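Local structure of histone-lysine N-methyltransferase SETMAR (Homo sapiens, 3BO5) at residues A[42-47]-A[157-162]; A[124-129]-A[142-147]; A[149-154]-A[232-237]. The protein dimethylates histone H3 on lysine through the SET domain described here and, as a fusion with a mariner transposase, takes part in DNA double-strand break repair. The protein carries 2 engineered substitutions. All coordinates share one frame; numbering follows the deposited sequence.

Contact 1: A[42-47]-A[157-162]; sequences PDHVVG and GEVLGF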
loop_
_atom_site.group_PDB
_atom_site.type_symbol
_atom_site.label_atom_id
_atom_site.label_comp_id
_atom_site.label_asym_id
_atom_site.label_seq_id
_atom_site.Cartn_x
_atom_site.Cartn_y
_atom_site.Cartn_z
ATOM N N PRO A 42 -10.310 -1.355 5.987
ATOM C CA PRO A 42 -9.054 -2.076 5.960
ATOM C C PRO A 42 -8.739 -2.636 4.613
ATOM O O PRO A 42 -7.591 -3.160 4.375
ATOM C CB PRO A 42 -9.298 -3.206 6.998
ATOM C CG PRO A 42 -10.799 -3.502 6.832
ATOM C CD PRO A 42 -11.435 -2.136 6.540
ATOM N N ASP A 43 -9.711 -2.584 3.664
ATOM C CA ASP A 43 -9.524 -3.260 2.416
ATOM C C ASP A 43 -10.054 -2.409 1.272
ATOM O O ASP A 43 -10.877 -1.544 1.494
ATOM C CB ASP A 43 -10.277 -4.584 2.340
ATOM C CG ASP A 43 -9.560 -5.658 3.116
ATOM O OD1 ASP A 43 -8.524 -6.120 2.629
ATOM O OD2 ASP A 43 -10.110 -6.020 4.174
ATOM N N HIS A 44 -9.609 -2.687 0.070
ATOM C CA HIS A 44 -10.184 -1.967 -1.110
ATOM C C HIS A 44 -11.722 -2.156 -1.114
ATOM O O HIS A 44 -12.292 -3.209 -0.691
ATOM C CB HIS A 44 -9.762 -2.564 -2.421
ATOM C CG HIS A 44 -8.322 -2.397 -2.794
ATOM N ND1 HIS A 44 -7.576 -1.269 -2.489
ATOM C CD2 HIS A 44 -7.516 -3.219 -3.524
ATOM C CE1 HIS A 44 -6.371 -1.415 -3.027
ATOM N NE2 HIS A 44 -6.309 -2.583 -3.644
ATOM N N VAL A 45 -12.399 -1.129 -1.637
ATOM C CA VAL A 45 -13.839 -1.193 -1.833
ATOM C C VAL A 45 -14.099 -0.772 -3.275
ATOM O O VAL A 45 -13.254 -0.168 -3.932
ATOM C CB VAL A 45 -14.585 -0.247 -0.897
ATOM C CG1 VAL A 45 -14.285 -0.593 0.593
ATOM C CG2 VAL A 45 -14.218 1.233 -1.181
ATOM N N VAL A 46 -15.288 -1.161 -3.759
ATOM C CA VAL A 46 -15.700 -0.736 -5.104
ATOM C C VAL A 46 -15.902 0.750 -5.119
ATOM O O VAL A 46 -16.533 1.336 -4.186
ATOM C CB VAL A 46 -17.088 -1.317 -5.475
ATOM C CG1 VAL A 46 -17.681 -0.569 -6.719
ATOM C CG2 VAL A 46 -16.961 -2.753 -5.737
ATOM N N GLY A 47 -15.408 1.378 -6.210
ATOM C CA GLY A 47 -15.640 2.809 -6.363
ATOM C C GLY A 47 -16.231 3.002 -7.754
ATOM O O GLY A 47 -16.288 2.033 -8.563
ATOM N N GLY A 157 -8.285 1.582 -0.705
ATOM C CA GLY A 157 -9.370 2.569 -0.731
ATOM C C GLY A 157 -10.278 2.246 -1.863
ATOM O O GLY A 157 -10.484 1.087 -2.172
ATOM N N GLU A 158 -10.995 3.261 -2.360
ATOM C CA GLU A 158 -11.899 2.957 -3.464
ATOM C C GLU A 158 -11.109 2.623 -4.707
ATOM O O GLU A 158 -10.143 3.338 -5.055
ATOM C CB GLU A 158 -12.693 4.223 -3.820
ATOM C CG GLU A 158 -13.676 4.647 -2.768
ATOM C CD GLU A 158 -14.423 5.877 -3.190
ATOM O OE1 GLU A 158 -14.009 6.973 -2.836
ATOM O OE2 GLU A 158 -15.379 5.685 -3.960
ATOM N N VAL A 159 -11.557 1.590 -5.390
ATOM C CA VAL A 159 -10.957 1.199 -6.683
ATOM C C VAL A 159 -11.787 1.883 -7.756
ATOM O O VAL A 159 -13.014 1.721 -7.786
ATOM C CB VAL A 159 -11.011 -0.313 -6.849
ATOM C CG1 VAL A 159 -10.497 -0.757 -8.201
ATOM C CG2 VAL A 159 -10.091 -0.924 -5.736
ATOM N N LEU A 160 -11.147 2.701 -8.580
ATOM C CA LEU A 160 -11.882 3.641 -9.458
ATOM C C LEU A 160 -11.581 3.285 -10.889
ATOM O O LEU A 160 -10.559 2.722 -11.263
ATOM C CB LEU A 160 -11.355 5.052 -9.261
ATOM C CG LEU A 160 -11.500 5.670 -7.898
ATOM C CD1 LEU A 160 -10.986 7.130 -7.863
ATOM C CD2 LEU A 160 -12.932 5.591 -7.438
ATOM N N GLY A 161 -12.502 3.680 -11.759
ATOM C CA GLY A 161 -12.142 3.686 -13.153
ATOM C C GLY A 161 -11.424 4.963 -13.592
ATOM O O GLY A 161 -11.447 6.007 -12.911
ATOM N N PHE A 162 -10.840 4.868 -14.801
ATOM C CA PHE A 162 -10.018 5.934 -15.321
ATOM C C PHE A 162 -10.775 7.287 -15.401
ATOM O O PHE A 162 -10.250 8.321 -15.009
ATOM C CB PHE A 162 -9.499 5.504 -16.701
ATOM C CG PHE A 162 -8.492 6.419 -17.301
ATOM C CD1 PHE A 162 -7.233 5.922 -17.585
ATOM C CD2 PHE A 162 -8.811 7.708 -17.731
ATOM C CE1 PHE A 162 -6.282 6.769 -18.193
ATOM C CE2 PHE A 162 -7.852 8.548 -18.319
ATOM C CZ PHE A 162 -6.609 8.097 -18.536
HETATM O O HOH W 1 -17.435 4.223 -3.388
#

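Contact 2: A[124-129]-A[142-147]; sequences LQFHFQ and TLEFIP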
loop_
_atom_site.group_PDB
_atom_site.type_symbol
_atom_site.label_atom_id
_atom_site.label_comp_id
_atom_site.label_asym_id
_atom_site.label_seq_id
_atom_site.Cartn_x
_atom_site.Cartn_y
_atom_site.Cartn_z
ATOM N N LEU A 124 -2.185 -6.071 9.610
ATOM C CA LEU A 124 -1.129 -5.281 10.303
ATOM C C LEU A 124 -0.509 -6.103 11.380
ATOM O O LEU A 124 -1.220 -6.814 12.111
ATOM C CB LEU A 124 -1.703 -4.002 10.963
ATOM C CG LEU A 124 -2.412 -3.074 9.996
ATOM C CD1 LEU A 124 -2.568 -1.751 10.695
ATOM C CD2 LEU A 124 -1.645 -2.858 8.663
ATOM N N GLN A 125 0.800 -5.944 11.532
ATOM C CA GLN A 125 1.540 -6.715 12.573
ATOM C C GLN A 125 2.333 -5.829 13.493
ATOM O O GLN A 125 3.056 -6.343 14.393
ATOM C CB GLN A 125 2.459 -7.716 11.917
ATOM C CG GLN A 125 1.695 -8.679 10.972
ATOM C CD GLN A 125 0.744 -9.565 11.722
ATOM O OE1 GLN A 125 1.081 -9.994 12.825
ATOM N NE2 GLN A 125 -0.328 -10.009 11.076
ATOM N N PHE A 126 2.242 -4.522 13.264
ATOM C CA PHE A 126 2.949 -3.530 14.113
ATOM C C PHE A 126 2.003 -2.447 14.549
ATOM O O PHE A 126 0.984 -2.233 13.910
ATOM C CB PHE A 126 4.111 -2.917 13.338
ATOM C CG PHE A 126 5.094 -3.944 12.821
ATOM C CD1 PHE A 126 6.043 -4.482 13.729
ATOM C CD2 PHE A 126 5.046 -4.400 11.506
ATOM C CE1 PHE A 126 6.948 -5.474 13.284
ATOM C CE2 PHE A 126 5.907 -5.334 11.023
ATOM C CZ PHE A 126 6.871 -5.918 11.914
ATOM N N HIS A 127 2.385 -1.740 15.623
ATOM C CA HIS A 127 1.619 -0.622 16.107
ATOM C C HIS A 127 2.138 0.646 15.431
ATOM O O HIS A 127 3.300 1.031 15.652
ATOM C CB HIS A 127 1.804 -0.538 17.622
ATOM C CG HIS A 127 1.149 -1.661 18.346
ATOM N ND1 HIS A 127 1.748 -2.888 18.503
ATOM C CD2 HIS A 127 -0.067 -1.741 18.940
ATOM C CE1 HIS A 127 0.930 -3.684 19.177
ATOM N NE2 HIS A 127 -0.175 -3.024 19.443
ATOM N N PHE A 128 1.241 1.267 14.689
ATOM C CA PHE A 128 1.546 2.515 14.029
ATOM C C PHE A 128 0.881 3.652 14.695
ATOM O O PHE A 128 0.039 3.444 15.570
ATOM C CB PHE A 128 1.035 2.444 12.590
ATOM C CG PHE A 128 1.596 1.265 11.855
ATOM C CD1 PHE A 128 2.949 1.116 11.658
ATOM C CD2 PHE A 128 0.739 0.325 11.272
ATOM C CE1 PHE A 128 3.498 0.008 10.989
ATOM C CE2 PHE A 128 1.286 -0.788 10.591
ATOM C CZ PHE A 128 2.663 -0.952 10.455
ATOM N N GLN A 129 1.233 4.874 14.291
ATOM C CA GLN A 129 0.648 6.080 14.882
ATOM C C GLN A 129 0.576 7.129 13.801
ATOM O O GLN A 129 1.584 7.329 13.076
ATOM C CB GLN A 129 1.527 6.532 16.047
ATOM C CG GLN A 129 1.001 7.667 16.829
ATOM C CD GLN A 129 2.058 8.243 17.753
ATOM O OE1 GLN A 129 2.967 8.924 17.319
ATOM N NE2 GLN A 129 1.977 7.900 19.040
ATOM N N THR A 142 5.974 4.232 12.693
ATOM C CA THR A 142 5.890 3.028 13.489
ATOM C C THR A 142 6.261 3.354 14.947
ATOM O O THR A 142 7.152 4.177 15.225
ATOM C CB THR A 142 6.770 1.941 12.914
ATOM O OG1 THR A 142 6.620 0.781 13.731
ATOM C CG2 THR A 142 8.258 2.311 12.864
ATOM N N LEU A 143 5.601 2.679 15.872
ATOM C CA LEU A 143 6.006 2.823 17.271
ATOM C C LEU A 143 6.875 1.678 17.674
ATOM O O LEU A 143 7.269 1.599 18.870
ATOM C CB LEU A 143 4.779 2.837 18.197
ATOM C CG LEU A 143 3.825 3.971 17.956
ATOM C CD1 LEU A 143 2.543 3.879 18.830
ATOM C CD2 LEU A 143 4.524 5.288 18.091
ATOM N N GLU A 144 7.205 0.821 16.744
ATOM C CA GLU A 144 8.117 -0.275 17.049
ATOM C C GLU A 144 9.032 -0.674 15.934
ATOM O O GLU A 144 8.847 -0.293 14.778
ATOM C CB GLU A 144 7.332 -1.459 17.513
ATOM C CG GLU A 144 6.259 -1.890 16.634
ATOM C CD GLU A 144 5.436 -3.040 17.259
ATOM O OE1 GLU A 144 4.199 -2.960 17.276
ATOM O OE2 GLU A 144 6.050 -3.979 17.841
ATOM N N PHE A 145 10.078 -1.432 16.269
ATOM C CA PHE A 145 11.034 -1.811 15.287
ATOM C C PHE A 145 10.372 -2.668 14.203
ATOM O O PHE A 145 9.672 -3.607 14.524
ATOM C CB PHE A 145 12.130 -2.651 15.938
ATOM C CG PHE A 145 13.284 -2.889 15.055
ATOM C CD1 PHE A 145 14.267 -1.909 14.882
ATOM C CD2 PHE A 145 13.446 -4.101 14.437
ATOM C CE1 PHE A 145 15.350 -2.146 14.038
ATOM C CE2 PHE A 145 14.565 -4.353 13.619
ATOM C CZ PHE A 145 15.498 -3.369 13.408
ATOM N N ILE A 146 10.655 -2.377 12.934
ATOM C CA ILE A 146 10.212 -3.239 11.851
ATOM C C ILE A 146 11.424 -3.773 11.067
ATOM O O ILE A 146 12.121 -3.033 10.422
ATOM C CB ILE A 146 9.311 -2.437 10.894
ATOM C CG1 ILE A 146 8.090 -1.904 11.640
ATOM C CG2 ILE A 146 8.839 -3.415 9.704
ATOM C CD1 ILE A 146 7.193 -0.971 10.783
ATOM N N PRO A 147 11.642 -5.079 11.102
ATOM C CA PRO A 147 12.712 -5.690 10.312
ATOM C C PRO A 147 12.527 -5.489 8.840
ATOM O O PRO A 147 11.410 -5.572 8.326
ATOM C CB PRO A 147 12.590 -7.197 10.654
ATOM C CG PRO A 147 11.965 -7.198 12.048
ATOM C CD PRO A 147 10.915 -6.064 11.922
HETATM O O HOH W 2 3.793 -5.899 16.913
#

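Contact 3: A[149-154]-A[232-237]; sequences GRFVCE and ALFAAK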
loop_
_atom_site.group_PDB
_atom_site.type_symbol
_atom_site.label_atom_id
_atom_site.label_comp_id
_atom_site.label_asym_id
_atom_site.label_seq_id
_atom_site.Cartn_x
_atom_site.Cartn_y
_atom_site.Cartn_z
ATOM N N GLY A 149 12.046 -6.027 5.134
ATOM C CA GLY A 149 11.307 -7.016 4.409
ATOM C C GLY A 149 9.930 -7.296 4.938
ATOM O O GLY A 149 9.122 -7.887 4.236
ATOM N N ARG A 150 9.641 -6.890 6.154
ATOM C CA ARG A 150 8.357 -7.188 6.773
ATOM C C ARG A 150 7.223 -6.360 6.154
ATOM O O ARG A 150 7.416 -5.201 5.729
ATOM C CB ARG A 150 8.419 -6.927 8.274
ATOM C CG ARG A 150 9.177 -8.085 8.978
ATOM C CD ARG A 150 8.431 -9.454 8.986
ATOM N NE ARG A 150 7.184 -9.369 9.725
ATOM C CZ ARG A 150 7.046 -9.272 11.049
ATOM N NH1 ARG A 150 8.124 -9.424 11.813
ATOM N NH2 ARG A 150 5.842 -9.077 11.601
ATOM N N PHE A 151 6.036 -6.979 6.044
ATOM C CA PHE A 151 4.873 -6.264 5.528
ATOM C C PHE A 151 4.486 -5.223 6.528
ATOM O O PHE A 151 4.342 -5.494 7.727
ATOM C CB PHE A 151 3.697 -7.278 5.373
ATOM C CG PHE A 151 2.385 -6.609 5.053
ATOM C CD1 PHE A 151 2.251 -5.946 3.806
ATOM C CD2 PHE A 151 1.336 -6.633 5.967
ATOM C CE1 PHE A 151 0.979 -5.270 3.476
ATOM C CE2 PHE A 151 0.126 -5.958 5.668
ATOM C CZ PHE A 151 -0.056 -5.306 4.411
ATOM N N VAL A 152 4.226 -4.045 6.008
ATOM C CA VAL A 152 3.885 -2.915 6.848
ATOM C C VAL A 152 2.383 -2.585 6.769
ATOM O O VAL A 152 1.649 -2.721 7.727
ATOM C CB VAL A 152 4.751 -1.714 6.482
ATOM C CG1 VAL A 152 4.320 -0.459 7.239
ATOM C CG2 VAL A 152 6.203 -2.053 6.951
ATOM N N CYS A 153 1.939 -2.218 5.567
ATOM C CA CYS A 153 0.500 -1.986 5.410
ATOM C C CYS A 153 0.156 -1.934 3.930
ATOM O O CYS A 153 1.034 -1.793 3.098
ATOM C CB CYS A 153 0.027 -0.698 6.123
ATOM S SG CYS A 153 0.733 0.796 5.393
ATOM N N GLU A 154 -1.137 -2.088 3.635
ATOM C CA GLU A 154 -1.600 -1.768 2.250
ATOM C C GLU A 154 -1.843 -0.297 2.076
ATOM O O GLU A 154 -1.954 0.472 3.000
ATOM C CB GLU A 154 -2.958 -2.448 1.939
ATOM C CG GLU A 154 -2.854 -3.897 1.852
ATOM C CD GLU A 154 -4.226 -4.523 1.536
ATOM O OE1 GLU A 154 -4.505 -5.568 2.131
ATOM O OE2 GLU A 154 -5.028 -3.955 0.705
ATOM N N ALA A 232 0.826 -3.402 -1.609
ATOM C CA ALA A 232 1.374 -3.830 -0.298
ATOM C C ALA A 232 2.690 -3.144 -0.048
ATOM O O ALA A 232 3.578 -3.263 -0.889
ATOM C CB ALA A 232 1.556 -5.344 -0.344
ATOM N N LEU A 233 2.848 -2.475 1.099
ATOM C CA LEU A 233 4.120 -1.730 1.378
ATOM C C LEU A 233 4.877 -2.618 2.356
ATOM O O LEU A 233 4.330 -3.063 3.379
ATOM C CB LEU A 233 3.869 -0.393 2.083
ATOM C CG LEU A 233 3.250 0.489 0.985
ATOM C CD1 LEU A 233 1.882 1.044 1.214
ATOM C CD2 LEU A 233 4.253 1.343 0.279
ATOM N N PHE A 234 6.121 -2.911 1.933
ATOM C CA PHE A 234 7.065 -3.691 2.782
ATOM C C PHE A 234 8.213 -2.832 3.197
ATOM O O PHE A 234 8.609 -1.908 2.479
ATOM C CB PHE A 234 7.614 -4.906 1.987
ATOM C CG PHE A 234 6.567 -5.939 1.628
ATOM C CD1 PHE A 234 6.376 -7.046 2.421
ATOM C CD2 PHE A 234 5.840 -5.786 0.449
ATOM C CE1 PHE A 234 5.420 -8.006 2.062
ATOM C CE2 PHE A 234 4.833 -6.703 0.118
ATOM C CZ PHE A 234 4.630 -7.790 0.883
ATOM N N ALA A 235 8.771 -3.127 4.378
ATOM C CA ALA A 235 9.940 -2.346 4.792
ATOM C C ALA A 235 11.117 -2.636 3.878
ATOM O O ALA A 235 11.477 -3.808 3.699
ATOM C CB ALA A 235 10.299 -2.722 6.255
ATOM N N ALA A 236 11.726 -1.564 3.336
ATOM C CA ALA A 236 12.849 -1.702 2.404
ATOM C C ALA A 236 14.195 -1.824 3.179
ATOM O O ALA A 236 15.275 -2.146 2.606
ATOM C CB ALA A 236 12.900 -0.526 1.494
ATOM N N LYS A 237 14.115 -1.494 4.446
ATOM C CA LYS A 237 15.277 -1.469 5.366
ATOM C C LYS A 237 14.753 -1.660 6.782
ATOM O O LYS A 237 13.546 -1.583 6.994
ATOM C CB LYS A 237 16.078 -0.163 5.234
ATOM C CG LYS A 237 15.252 1.094 5.367
ATOM C CD LYS A 237 15.985 2.302 4.690
ATOM C CE LYS A 237 15.625 2.534 3.200
ATOM N NZ LYS A 237 16.561 3.625 2.663
#

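Contact 1: A[42-47]-A[157-162]
Val45 and Val46 run parallel to Glu158 and Val159 as a short two-residue ladder. Val45 carries its main bonds: its N donates to Gly157 O at 3.0 Å, from above the carbonyl plane. Its O receives Val159 N at 2.8 Å, nearly along the C=O axis. Gly47 N adds a weak, bent bond to Val159 O.

CG of His44 is anti to the carbonyl carbon (chi1 -69°), which sets it 3.7 Å from Val159 CG2. Val159 CG2 sits over one ring face, toward the rim, in a CH-pi contact 4.1 Å from the centroid. Gly157 N comes in the ring plane and gives ND1 a weak bond of 3.4 Å. NE2 bonds to Pro229 O, so both ring nitrogens have partners, which would favour this one rotation of the ring. An alanine here would probably leave Gly157 N and Pro229 O without these mates and open a gap over Val159 CG2.

On the Val45 and Glu158 face, Val45 CG2 packs on Glu158 CG at 3.8 Å. One water donates to both Val46 O and Glu158 OE2, while OE1 forms a salt bridge with Arg168. Gly47 CA packs against Leu160 CD2 at 4.0 Å.

The contact joins the pre-SET part to the SET domain. Strand 45-46 lines one edge of strand 151-160. Strand 193-199 pairs along the other edge, and Leu160 packs on helix 162-169.

Contact 2: A[124-129]-A[142-147]
Phe126 packs into the turn formed by Glu144, Phe145, Ile146 and Pro147. Its CB lies 3.9 Å from Glu144 OE1. CG is anti to the carbonyl carbon (chi1 -57°) and meets Ile146 CG1. That carbon stands over the centre of the ring, 3.8 Å from the centroid, as a CH-pi contact. On one side of the ring, CD1 faces the Glu144 carboxylate, whose CD lies in the ring plane, the two planes 82° apart. CE1 approaches Phe145 O at 3.5 Å. On the other side, CD2 lies by Ile146 CG1 and CD1, and CE2 touches Ile146 CG2 at 3.7 Å. At the tip, CZ meets that same methyl and Pro147 CD. Gln125 CB lies over the opposite face.

Glu144 OE1 is gripped twice by His127. The backbone N donates to it at 2.7 Å on the anti side of the carboxylate. ND1 also donates at 2.7 Å, with OE1 in the imidazole plane. The ND1 bond fixes the imidazole rotation, and two N-H donors on one oxygen would probably favour a charged carboxylate.

Ile146 CD1 reaches past Phe126 to the edge of the Phe128 ring, 3.8 Å from CE1. Thr142 CA also lies at the edge of this ring. Leu143 packs its methyls across Gln129, whose OE1 bonds to Arg141.

Phe128 and Thr142 form an antiparallel non-hydrogen-bonded pair, flanked by a bond from Leu143 N to His127 O. They belong to the beta hairpin of strands 128-132 and 138-142 in the SET domain. Lys136 and Gly137 in its turn, and Trp138 just after, bind S-adenosyl-L-methionine.

Contact 3: A[149-154]-A[232-237]
Leu233 and Cys153 exchange backbone bonds across antiparallel strands. Leu233 N donates to Cys153 O at 2.8 Å. Leu233 O takes Val152 N, also at 2.8 Å, in its carbonyl plane. It accepts a second, weak bond from Cys153 N at 3.3 Å. Val152 and Cys153 thus both face Leu233, which is a classic beta bulge. It shifts the register by one residue between the Phe151-Phe234 pair and the Cys153-Leu233 pair. Beyond the bulge, Ala235 N bonds to Arg150 O, and Gly149 N closes the ladder on Ala235 O at 2.7 Å.

Phe151 and Phe234 share one face of the sheet and meet edge to face. The edge of Phe151 points at the face of Phe234, centroids 5.7 Å apart and planes at 66°. Phe151 CG is anti to its backbone N (chi1 171°). From there the ring puts CD1 over the Phe234 face, toward the rim. CE1 of Phe151 continues to Ala232 CB at 3.9 Å. Phe234 CD1 packs on Phe151 CA, and Gly149 O comes to the edge of the Phe234 ring. The bulged Val152 turns CG2 to Ala235 CB at 4.2 Å.

The contact lies in the buried core of the SET domain. Strand 230-235 sits between strands 151-160 and 217-223, which bond to its two edges. Leu217 touches both Val152 and Leu233. Leu245 of strand 244-247 packs on Val152, and Tyr247 on Leu233.

From the N terminus, residues 42-47 come first and meet their partner only at 157-162, closing contact 1. The long loop between them holds the cysteines of the three-zinc cluster. Contact 2 is nested inside this loop and closes a short hairpin. Contact 3 opens next, at 149-154, still within the loop of contact 1. It closes only at 232-237, so contacts 1 and 3 cross. Both use strand 151-160, one near each end. Contact 1 brings a pre-SET strand to it, and contact 3 brings strand 230-235. Contacts 2 and 3 touch directly, with Phe126 against Arg150 and Phe128 against Val152. The hairpin sheet is thereby packed onto the larger sheet.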